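Local coordinates for protein isomaltodextranase (Arthrobacter globiformis, PDB 5AWO) that hydrolyses (1->6)-alpha-D-glucosidic linkages in polysaccharides such as dextran, removing successive isomaltose units from the non-reducing ends of the chains, at residues A[451-454]-A[460-463]; A[407-412]-A[420-425]; A[337-342]-A[394-399]. All blocks are in the same frame, centred on the assembly; numbering follows the deposited sequence.

Interaction 1: residues A[451-454]-A[460-463]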
ATOM      1  N   ALA A 451      11.366 -22.937  -5.362  1.00 18.87           N
ATOM      2  CA  ALA A 451      12.102 -22.398  -4.219  1.00 17.79           C
ATOM      3  C   ALA A 451      11.535 -23.049  -2.962  1.00 17.17           C
ATOM      4  O   ALA A 451      10.303 -23.148  -2.791  1.00 17.76           O
ATOM      5  CB  ALA A 451      11.934 -20.893  -4.174  1.00 17.44           C
ATOM      6  N   THR A 452      12.428 -23.506  -2.084  1.00 15.72           N
ATOM      7  CA  THR A 452      12.010 -24.277  -0.917  1.00 16.00           C
ATOM      8  C   THR A 452      12.924 -23.993   0.268  1.00 15.93           C
ATOM      9  O   THR A 452      14.076 -23.609   0.089  1.00 16.53           O
ATOM     10  CB  THR A 452      12.004 -25.788  -1.229  1.00 16.68           C
ATOM     11  OG1 THR A 452      11.373 -26.541  -0.180  1.00 15.51           O
ATOM     12  CG2 THR A 452      13.394 -26.322  -1.474  1.00 17.23           C
ATOM     13  N   ALA A 453      12.392 -24.170   1.467  1.00 15.58           N
ATOM     14  CA  ALA A 453      13.188 -24.028   2.678  1.00 15.83           C
ATOM     15  C   ALA A 453      12.574 -24.817   3.799  1.00 15.58           C
ATOM     16  O   ALA A 453      11.345 -24.858   3.941  1.00 15.90           O
ATOM     17  CB  ALA A 453      13.287 -22.571   3.081  1.00 16.28           C
ATOM     18  N   ALA A 454      13.431 -25.446   4.594  1.00 15.27           N
ATOM     19  CA  ALA A 454      13.042 -26.109   5.819  1.00 14.87           C
ATOM     20  C   ALA A 454      13.310 -25.116   6.922  1.00 15.55           C
ATOM     21  O   ALA A 454      14.437 -24.853   7.306  1.00 18.42           O
ATOM     22  CB  ALA A 454      13.870 -27.379   6.031  1.00 15.61           C
ATOM     23  N   SER A 460      12.258 -17.491   8.198  1.00 12.32           N
ATOM     24  CA  SER A 460      11.773 -17.259   6.863  1.00 12.55           C
ATOM     25  C   SER A 460      12.947 -17.264   5.881  1.00 13.27           C
ATOM     26  O   SER A 460      14.115 -17.295   6.297  1.00 13.98           O
ATOM     27  CB  SER A 460      11.016 -15.934   6.802  1.00 12.35           C
ATOM     28  OG  SER A 460      11.836 -14.861   7.204  1.00 12.84           O
ATOM     29  N   ALA A 461      12.610 -17.231   4.597  1.00 13.51           N
ATOM     30  CA  ALA A 461      13.590 -17.129   3.541  1.00 14.05           C
ATOM     31  C   ALA A 461      13.004 -16.274   2.429  1.00 13.57           C
ATOM     32  O   ALA A 461      11.790 -16.290   2.215  1.00 13.85           O
ATOM     33  CB  ALA A 461      13.947 -18.487   3.004  1.00 15.14           C
ATOM     34  N   ILE A 462      13.859 -15.510   1.755  1.00 13.78           N
ATOM     35  CA  ILE A 462      13.412 -14.683   0.646  1.00 13.89           C
ATOM     36  C   ILE A 462      14.410 -14.804  -0.495  1.00 14.06           C
ATOM     37  O   ILE A 462      15.644 -14.841  -0.298  1.00 14.24           O
ATOM     38  CB  ILE A 462      13.155 -13.215   1.094  1.00 14.45           C
ATOM     39  CG1 ILE A 462      12.330 -12.430   0.096  1.00 14.51           C
ATOM     40  CG2 ILE A 462      14.430 -12.498   1.459  1.00 14.45           C
ATOM     41  CD1 ILE A 462      11.799 -11.109   0.617  1.00 15.40           C
ATOM     42  N   PHE A 463      13.845 -14.884  -1.703  1.00 14.48           N
ATOM     43  CA  PHE A 463      14.602 -15.238  -2.908  1.00 14.77           C
ATOM     44  C   PHE A 463      14.299 -14.245  -4.018  1.00 15.21           C
ATOM     45  O   PHE A 463      13.161 -13.765  -4.161  1.00 15.59           O
ATOM     46  CB  PHE A 463      14.214 -16.635  -3.406  1.00 15.35           C
ATOM     47  CG  PHE A 463      14.383 -17.731  -2.402  1.00 14.88           C
ATOM     48  CD1 PHE A 463      15.594 -18.426  -2.288  1.00 14.96           C
ATOM     49  CD2 PHE A 463      13.335 -18.070  -1.554  1.00 15.69           C
ATOM     50  CE1 PHE A 463      15.750 -19.425  -1.359  1.00 15.45           C
ATOM     51  CE2 PHE A 463      13.493 -19.065  -0.624  1.00 15.96           C
ATOM     52  CZ  PHE A 463      14.691 -19.753  -0.541  1.00 15.32           C
TER
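Ala-451 and Ala-453 face Phe-463 and Ala-461 across the interior of the beta sandwich that follows the TIM barrel in this glycoside hydrolase family 27 enzyme and precedes a carbohydrate-binding module. Strand 450-455 belongs to a small two-stranded sheet and strand 460-466 to the large antiparallel one. The short segments run nearly antiparallel, at 160°, with axes 7.9 Å apart at closest. That spacing suits side chains meeting between two layers: the backbone bonds lie within each sheet, Ala-451 and Ala-453 pairing with Ile-422 and Lys-420, Ala-461 and Phe-463 with Leu-409 and Val-407.

The apolar contacts are uneven in size. Near one end a methyl meets a ring: Ala-451 CB sits over one face of Phe-463, off-centre toward the rim, with CD2 its nearest ring atom at 4.1 Å. Further along, methyl meets methyl, Ala-453 CB lying 4.1 Å from Ala-461 CB. Alanine suits three of these four positions because the phenyl ring fills much of the interlayer gap by itself. Its first torsion, -57°, sets CG opposite the carbonyl carbon and leans the ring back along its own strand, until CE2 of Phe-463 is 3.7 Å from Ala-461 CB. Phe-463 also touches Leu-409, Val-436 and Asp-438, which belong to neighbouring strands of its own sheet.

Polar groups are largely turned outward. The CB of Thr-452 points away from the facing strand, and its hydroxyl makes hydrogen bonds with Thr-421 OG1 and Lys-420 O in the small sheet; Ser-460 likewise faces away, its OG bonded to Thr-331 and Asn-334 of the helix 326-339. One backbone oxygen comes near as well: Thr-452 O lies 4.0 Å from Phe-463 CZ, oblique to the ring.

Interaction 2: residues A[407-412]-A[420-425]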
ATOM      1  N   VAL A 407      10.194 -14.054  -3.982  1.00 14.46           N
ATOM      2  CA  VAL A 407       9.463 -15.159  -3.382  1.00 15.65           C
ATOM      3  C   VAL A 407       9.867 -15.249  -1.908  1.00 15.02           C
ATOM      4  O   VAL A 407      11.065 -15.306  -1.603  1.00 15.08           O
ATOM      5  CB  VAL A 407       9.773 -16.500  -4.108  1.00 17.06           C
ATOM      6  CG1 VAL A 407       9.104 -17.677  -3.421  1.00 18.15           C
ATOM      7  CG2 VAL A 407       9.399 -16.402  -5.590  1.00 18.33           C
ATOM      8  N   ALA A 408       8.881 -15.265  -1.004  1.00 13.77           N
ATOM      9  CA  ALA A 408       9.157 -15.315   0.456  1.00 13.82           C
ATOM     10  C   ALA A 408       8.380 -16.432   1.115  1.00 13.98           C
ATOM     11  O   ALA A 408       7.209 -16.658   0.828  1.00 14.57           O
ATOM     12  CB  ALA A 408       8.836 -13.977   1.084  1.00 14.21           C
ATOM     13  N   LEU A 409       9.082 -17.177   1.982  1.00 13.44           N
ATOM     14  CA  LEU A 409       8.549 -18.351   2.636  1.00 13.12           C
ATOM     15  C   LEU A 409       8.688 -18.139   4.155  1.00 12.36           C
ATOM     16  O   LEU A 409       9.737 -17.671   4.607  1.00 13.78           O
ATOM     17  CB  LEU A 409       9.321 -19.586   2.222  1.00 13.57           C
ATOM     18  CG  LEU A 409       9.454 -19.850   0.726  1.00 14.02           C
ATOM     19  CD1 LEU A 409      10.420 -20.987   0.456  1.00 13.59           C
ATOM     20  CD2 LEU A 409       8.128 -20.133   0.066  1.00 14.83           C
ATOM     21  N   PHE A 410       7.622 -18.467   4.906  1.00 12.24           N
ATOM     22  CA  PHE A 410       7.548 -18.160   6.332  1.00 12.46           C
ATOM     23  C   PHE A 410       7.112 -19.391   7.102  1.00 12.65           C
ATOM     24  O   PHE A 410       6.306 -20.166   6.628  1.00 12.65           O
ATOM     25  CB  PHE A 410       6.538 -17.032   6.585  1.00 12.27           C
ATOM     26  CG  PHE A 410       6.887 -15.744   5.918  1.00 12.05           C
ATOM     27  CD1 PHE A 410       7.675 -14.804   6.554  1.00 12.12           C
ATOM     28  CD2 PHE A 410       6.394 -15.451   4.657  1.00 12.72           C
ATOM     29  CE1 PHE A 410       8.046 -13.630   5.927  1.00 12.12           C
ATOM     30  CE2 PHE A 410       6.710 -14.249   4.059  1.00 12.77           C
ATOM     31  CZ  PHE A 410       7.533 -13.335   4.681  1.00 12.96           C
ATOM     32  N   ASN A 411       7.615 -19.516   8.325  1.00 12.10           N
ATOM     33  CA  ASN A 411       7.133 -20.528   9.280  1.00 12.58           C
ATOM     34  C   ASN A 411       6.652 -19.887  10.559  1.00 12.55           C
ATOM     35  O   ASN A 411       7.455 -19.545  11.428  1.00 12.23           O
ATOM     36  CB  ASN A 411       8.188 -21.584   9.581  1.00 12.71           C
ATOM     37  CG  ASN A 411       7.695 -22.607  10.585  1.00 12.89           C
ATOM     38  OD1 ASN A 411       6.487 -22.709  10.844  1.00 12.44           O
ATOM     39  ND2 ASN A 411       8.601 -23.383  11.134  1.00 12.30           N
ATOM     40  N   ARG A 412       5.325 -19.774  10.676  1.00 12.29           N
ATOM     41  CA  ARG A 412       4.691 -19.163  11.837  1.00 13.18           C
ATOM     42  C   ARG A 412       4.462 -20.135  13.002  1.00 14.38           C
ATOM     43  O   ARG A 412       3.944 -19.721  14.057  1.00 15.47           O
ATOM     44  CB  ARG A 412       3.400 -18.483  11.402  1.00 13.35           C
ATOM     45  CG  ARG A 412       3.591 -17.365  10.392  1.00 12.95           C
ATOM     46  CD  ARG A 412       2.281 -16.827   9.854  1.00 12.88           C
ATOM     47  NE  ARG A 412       1.518 -16.173  10.916  1.00 12.40           N
ATOM     48  CZ  ARG A 412       0.202 -16.090  10.971  1.00 12.38           C
ATOM     49  NH1 ARG A 412      -0.565 -16.547   9.986  1.00 12.36           N
ATOM     50  NH2 ARG A 412      -0.345 -15.560  12.052  1.00 12.44           N
ATOM     51  N   LYS A 420       8.440 -25.208   3.489  1.00 14.02           N
ATOM     52  CA  LYS A 420       7.597 -24.402   2.632  1.00 14.25           C
ATOM     53  C   LYS A 420       8.197 -24.360   1.245  1.00 14.26           C
ATOM     54  O   LYS A 420       9.422 -24.258   1.107  1.00 14.45           O
ATOM     55  CB  LYS A 420       7.497 -22.968   3.169  1.00 13.95           C
ATOM     56  CG  LYS A 420       6.899 -22.840   4.562  1.00 15.02           C
ATOM     57  CD  LYS A 420       5.442 -23.260   4.606  1.00 14.93           C
ATOM     58  CE  LYS A 420       4.828 -23.020   5.973  1.00 15.38           C
ATOM     59  NZ  LYS A 420       3.445 -23.568   6.102  1.00 15.43           N
ATOM     60  N   THR A 421       7.335 -24.384   0.226  1.00 14.92           N
ATOM     61  CA  THR A 421       7.786 -24.476  -1.167  1.00 15.32           C
ATOM     62  C   THR A 421       6.864 -23.666  -2.067  1.00 16.29           C
ATOM     63  O   THR A 421       5.637 -23.667  -1.877  1.00 15.57           O
ATOM     64  CB  THR A 421       7.793 -25.940  -1.636  1.00 15.53           C
ATOM     65  OG1 THR A 421       8.724 -26.692  -0.849  1.00 15.82           O
ATOM     66  CG2 THR A 421       8.164 -26.066  -3.087  1.00 16.50           C
ATOM     67  N   ILE A 422       7.471 -22.979  -3.023  1.00 16.16           N
ATOM     68  CA  ILE A 422       6.754 -22.365  -4.131  1.00 17.07           C
ATOM     69  C   ILE A 422       7.308 -22.971  -5.423  1.00 17.85           C
ATOM     70  O   ILE A 422       8.501 -22.896  -5.706  1.00 17.85           O
ATOM     71  CB  ILE A 422       6.873 -20.822  -4.115  1.00 17.90           C
ATOM     72  CG1 ILE A 422       5.895 -20.240  -3.078  1.00 18.67           C
ATOM     73  CG2 ILE A 422       6.577 -20.205  -5.485  1.00 18.24           C
ATOM     74  CD1 ILE A 422       4.447 -20.361  -3.458  1.00 20.41           C
ATOM     75  N   ASP A 423       6.402 -23.562  -6.191  1.00 18.77           N
ATOM     76  CA  ASP A 423       6.744 -24.208  -7.448  1.00 18.94           C
ATOM     77  C   ASP A 423       6.461 -23.253  -8.593  1.00 18.68           C
ATOM     78  O   ASP A 423       5.371 -22.646  -8.662  1.00 17.60           O
ATOM     79  CB  ASP A 423       5.902 -25.465  -7.597  1.00 18.94           C
ATOM     80  CG  ASP A 423       6.334 -26.292  -8.787  1.00 20.19           C
ATOM     81  OD1 ASP A 423       5.941 -25.983  -9.946  1.00 22.81           O
ATOM     82  OD2 ASP A 423       7.102 -27.235  -8.566  1.00 21.29           O
ATOM     83  N   PHE A 424       7.445 -23.050  -9.458  1.00 19.31           N
ATOM     84  CA  PHE A 424       7.364 -21.987 -10.452  1.00 20.35           C
ATOM     85  C   PHE A 424       6.318 -22.248 -11.528  1.00 20.60           C
ATOM     86  O   PHE A 424       5.775 -21.295 -12.080  1.00 21.05           O
ATOM     87  CB  PHE A 424       8.730 -21.660 -11.073  1.00 20.76           C
ATOM     88  CG  PHE A 424       9.803 -21.314 -10.051  1.00 20.23           C
ATOM     89  CD1 PHE A 424       9.457 -20.790  -8.803  1.00 20.75           C
ATOM     90  CD2 PHE A 424      11.150 -21.557 -10.308  1.00 20.24           C
ATOM     91  CE1 PHE A 424      10.440 -20.469  -7.881  1.00 19.55           C
ATOM     92  CE2 PHE A 424      12.127 -21.225  -9.385  1.00 20.43           C
ATOM     93  CZ  PHE A 424      11.770 -20.696  -8.166  1.00 21.43           C
ATOM     94  N   ALA A 425       6.050 -23.522 -11.794  1.00 20.55           N
ATOM     95  CA  ALA A 425       4.988 -23.904 -12.730  1.00 21.21           C
ATOM     96  C   ALA A 425       3.643 -23.982 -12.029  1.00 21.10           C
ATOM     97  O   ALA A 425       2.705 -23.266 -12.420  1.00 22.83           O
ATOM     98  CB  ALA A 425       5.319 -25.229 -13.410  1.00 21.23           C
TER
HETATM   99  O   HOH W   1       4.198 -23.266   9.331  1.00 13.93           O
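Leu-409 fits between Lys-420 and Ile-422, joining strand 405-410 of the large sheet to strand 418-423 of the facing two-stranded sheet in the beta sandwich. The strand segments run at 155° to each other, their axes within 7.2 Å, and the contacts between the layers are made chiefly by side chains.

The tightly packed part is aliphatic and buried. Leu-409 divides its branches: CD2 meets Ile-422 CG1 at 3.9 Å, while CD1 rests on the backbone of the other strand, 3.5 Å from Lys-420 O. Val-407 continues the row. With CG1 opposite its backbone N (chi1 175°), that methyl is directed at Ile-422, reaching CB at 3.9 Å and lying close to CG1 and CG2 as well. Branched residues suit these places because each presents several methyl or methylene groups at differing heights, allowing the obliquely crossing side chains to interlock.

Toward residues 410-412 the contact opens to a more polar, partly exposed side, where a water joins in. Lys-420 bends at chi2 (-65°) and wraps its methylenes around the carbonyl oxygen of Phe-410, with CG 3.4 Å and CE 3.3 Å from Phe-410 O. The ammonium group beyond forms a salt bridge with Glu-394. It also reaches the water, though only by a weak bond at 3.3 Å from Lys-420 NZ; that water donates a firmer one, 2.8 Å long, to Asn-411 OD1. Asn-411 suits the turn just after the strand because its ND2 can at the same time bind the backbone oxygens of Glu-416 and Leu-455.

Phe-410 O itself is buried without any hydrogen-bonding partner. The methylenes nearest the ammonium are probably the more polarised, and lysine may thereby partly compensate this carbonyl, while Glu-394 probably balances much of its charge.

Interaction 3: residues A[337-342]-A[394-399]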
ATOM      1  N   VAL A 337       8.696  -6.482   3.207  1.00 12.53           N
ATOM      2  CA  VAL A 337       9.179  -6.415   1.829  1.00 12.64           C
ATOM      3  C   VAL A 337       8.308  -7.272   0.898  1.00 13.05           C
ATOM      4  O   VAL A 337       7.905  -6.838  -0.206  1.00 13.71           O
ATOM      5  CB  VAL A 337      10.669  -6.812   1.729  1.00 12.88           C
ATOM      6  CG1 VAL A 337      11.114  -6.987   0.280  1.00 13.82           C
ATOM      7  CG2 VAL A 337      11.505  -5.799   2.457  1.00 13.36           C
ATOM      8  N   ALA A 338       7.984  -8.494   1.305  1.00 12.80           N
ATOM      9  CA  ALA A 338       7.152  -9.374   0.484  1.00 13.35           C
ATOM     10  C   ALA A 338       5.840  -8.700   0.107  1.00 13.47           C
ATOM     11  O   ALA A 338       5.344  -8.847  -1.026  1.00 14.13           O
ATOM     12  CB  ALA A 338       6.888 -10.688   1.195  1.00 13.80           C
ATOM     13  N   ALA A 339       5.252  -7.963   1.045  1.00 12.91           N
ATOM     14  CA  ALA A 339       3.946  -7.389   0.835  1.00 13.58           C
ATOM     15  C   ALA A 339       3.972  -6.016   0.149  1.00 13.35           C
ATOM     16  O   ALA A 339       2.907  -5.456  -0.173  1.00 14.64           O
ATOM     17  CB  ALA A 339       3.224  -7.290   2.170  1.00 13.83           C
ATOM     18  N   GLY A 340       5.160  -5.485  -0.142  1.00 13.09           N
ATOM     19  CA  GLY A 340       5.266  -4.159  -0.746  1.00 14.25           C
ATOM     20  C   GLY A 340       4.987  -3.020   0.194  1.00 14.11           C
ATOM     21  O   GLY A 340       4.747  -1.877  -0.215  1.00 12.99           O
ATOM     22  N   SER A 341       5.054  -3.284   1.488  1.00 12.82           N
ATOM     23  CA  SER A 341       4.725  -2.292   2.486  1.00 12.84           C
ATOM     24  C   SER A 341       5.767  -1.210   2.567  1.00 12.74           C
ATOM     25  O   SER A 341       6.926  -1.419   2.229  1.00 13.13           O
ATOM     26  CB  SER A 341       4.666  -3.001   3.851  1.00 13.30           C
ATOM     27  OG  SER A 341       4.381  -2.156   4.957  1.00 12.35           O
ATOM     28  N   PRO A 342       5.394  -0.051   3.124  1.00 12.58           N
ATOM     29  CA  PRO A 342       6.436   0.826   3.672  1.00 12.88           C
ATOM     30  C   PRO A 342       7.402   0.072   4.586  1.00 12.72           C
ATOM     31  O   PRO A 342       6.997  -0.901   5.268  1.00 13.00           O
ATOM     32  CB  PRO A 342       5.645   1.830   4.520  1.00 12.94           C
ATOM     33  CG  PRO A 342       4.346   1.139   4.794  1.00 12.43           C
ATOM     34  CD  PRO A 342       4.053   0.403   3.527  1.00 12.42           C
ATOM     35  N   GLU A 394       1.727 -17.788   4.657  1.00 13.31           N
ATOM     36  CA  GLU A 394       3.110 -18.167   4.838  1.00 13.38           C
ATOM     37  C   GLU A 394       3.917 -18.320   3.550  1.00 13.67           C
ATOM     38  O   GLU A 394       5.086 -18.627   3.599  1.00 13.83           O
ATOM     39  CB  GLU A 394       3.178 -19.447   5.647  1.00 12.83           C
ATOM     40  CG  GLU A 394       2.701 -19.273   7.077  1.00 13.42           C
ATOM     41  CD  GLU A 394       2.715 -20.576   7.812  1.00 13.02           C
ATOM     42  OE1 GLU A 394       1.986 -21.526   7.422  1.00 13.79           O
ATOM     43  OE2 GLU A 394       3.471 -20.677   8.821  1.00 13.05           O
ATOM     44  N   ARG A 395       3.284 -18.127   2.389  1.00 13.24           N
ATOM     45  CA  ARG A 395       3.987 -18.212   1.111  1.00 13.49           C
ATOM     46  C   ARG A 395       3.544 -17.060   0.226  1.00 13.56           C
ATOM     47  O   ARG A 395       2.337 -16.948  -0.109  1.00 14.28           O
ATOM     48  CB  ARG A 395       3.694 -19.552   0.424  1.00 14.00           C
ATOM     49  CG  ARG A 395       4.234 -20.733   1.215  1.00 14.30           C
ATOM     50  CD  ARG A 395       4.067 -22.062   0.480  1.00 14.82           C
ATOM     51  NE  ARG A 395       2.656 -22.421   0.461  1.00 15.92           N
ATOM     52  CZ  ARG A 395       2.075 -23.246  -0.404  1.00 16.97           C
ATOM     53  NH1 ARG A 395       2.760 -23.837  -1.384  1.00 16.88           N
ATOM     54  NH2 ARG A 395       0.781 -23.489  -0.271  1.00 18.00           N
ATOM     55  N   TRP A 396       4.505 -16.243  -0.169  1.00 13.11           N
ATOM     56  CA  TRP A 396       4.261 -14.975  -0.889  1.00 13.38           C
ATOM     57  C   TRP A 396       5.099 -14.905  -2.155  1.00 13.71           C
ATOM     58  O   TRP A 396       6.235 -15.375  -2.174  1.00 13.78           O
ATOM     59  CB  TRP A 396       4.651 -13.790   0.005  1.00 14.31           C
ATOM     60  CG  TRP A 396       3.641 -13.523   1.079  1.00 13.64           C
ATOM     61  CD1 TRP A 396       3.417 -14.249   2.211  1.00 14.09           C
ATOM     62  CD2 TRP A 396       2.695 -12.459   1.085  1.00 14.24           C
ATOM     63  NE1 TRP A 396       2.379 -13.704   2.919  1.00 13.76           N
ATOM     64  CE2 TRP A 396       1.904 -12.612   2.238  1.00 13.41           C
ATOM     65  CE3 TRP A 396       2.419 -11.410   0.207  1.00 14.08           C
ATOM     66  CZ2 TRP A 396       0.862 -11.734   2.541  1.00 14.08           C
ATOM     67  CZ3 TRP A 396       1.395 -10.546   0.507  1.00 14.37           C
ATOM     68  CH2 TRP A 396       0.625 -10.715   1.664  1.00 14.42           C
ATOM     69  N   ALA A 397       4.531 -14.327  -3.206  1.00 13.20           N
ATOM     70  CA  ALA A 397       5.317 -14.047  -4.409  1.00 14.47           C
ATOM     71  C   ALA A 397       4.781 -12.824  -5.112  1.00 13.98           C
ATOM     72  O   ALA A 397       3.580 -12.549  -5.074  1.00 14.79           O
ATOM     73  CB  ALA A 397       5.296 -15.222  -5.380  1.00 15.14           C
ATOM     74  N   GLY A 398       5.692 -12.077  -5.723  1.00 14.45           N
ATOM     75  CA  GLY A 398       5.310 -10.990  -6.587  1.00 14.94           C
ATOM     76  C   GLY A 398       6.307 -10.843  -7.705  1.00 15.76           C
ATOM     77  O   GLY A 398       7.456 -11.253  -7.594  1.00 16.55           O
ATOM     78  N   GLN A 399       5.851 -10.200  -8.792  1.00 15.48           N
ATOM     79  CA  GLN A 399       6.665 -10.047  -9.977  1.00 16.71           C
ATOM     80  C   GLN A 399       7.106  -8.639 -10.140  1.00 15.94           C
ATOM     81  O   GLN A 399       6.328  -7.695  -9.923  1.00 16.72           O
ATOM     82  CB  GLN A 399       5.869 -10.466 -11.209  1.00 17.00           C
ATOM     83  CG  GLN A 399       6.722 -10.606 -12.450  1.00 17.64           C
ATOM     84  CD  GLN A 399       5.988 -11.350 -13.563  1.00 17.78           C
ATOM     85  OE1 GLN A 399       4.741 -11.403 -13.624  1.00 17.74           O
ATOM     86  NE2 GLN A 399       6.778 -11.978 -14.435  1.00 19.06           N
TER
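Ala-338, in the last turn of helix 326-339, lies with its CA 6.5 Å from that of Trp-396 on strand 395-399, and just beyond it the helix ends in a Schellman motif at Gly-340. The positive phi there, 74°, is easy for glycine, and Gly-340 N bonds back to Val-337 O at 3.1 Å.

The side-chain contacts are apolar. Ala-338 CB meets Trp-396 CB at 4.0 Å, close enough because alanine adds so little bulk between helix and strand. With chi1 at -76° the indole leads off beside the backbone N, its CE3 passing 4.1 Å from Ala-338 O. CZ3 of the six-membered ring then reaches Ala-339 near the helix end, 4.1 Å from both CA and CB; toward CA and Ala-338 O the approach is oblique. Two small residues let the strand come this close. The one polar atom of the tryptophan side chain, NE1, bonds to Thr-393 O.

Helix 326-339 precedes the eighth strand of the TIM barrel, 343-345, so the contact joins barrel to beta sandwich. Phe-299 of helix 295-302 touches both Ala-339 and Trp-396, while Ala-408 of the adjacent strand 405-410 touches Ala-338.

From the N terminus, interaction 3 comes first and closes the longest excursion: 51 residues, including barrel strand 343-345, separate its helix end from strand 395-399. Interaction 2 then closes a short connection between 407-412 and 420-425, and interaction 1 a shorter one between 451-454 and 460-463. The three follow in series, neither nesting nor crossing. In space they adjoin: strands 395-399, 405-410 and 460-466 are successive neighbours in the large sheet, while 418-423 pairs with 450-455 opposite. Interactions 1 and 2 therefore bind the same two layers, and interaction 3 attaches the large layer to the barrel. Glu-394 links interactions 3 and 2: its carboxylate accepts Arg-412 N and bridges to Lys-420.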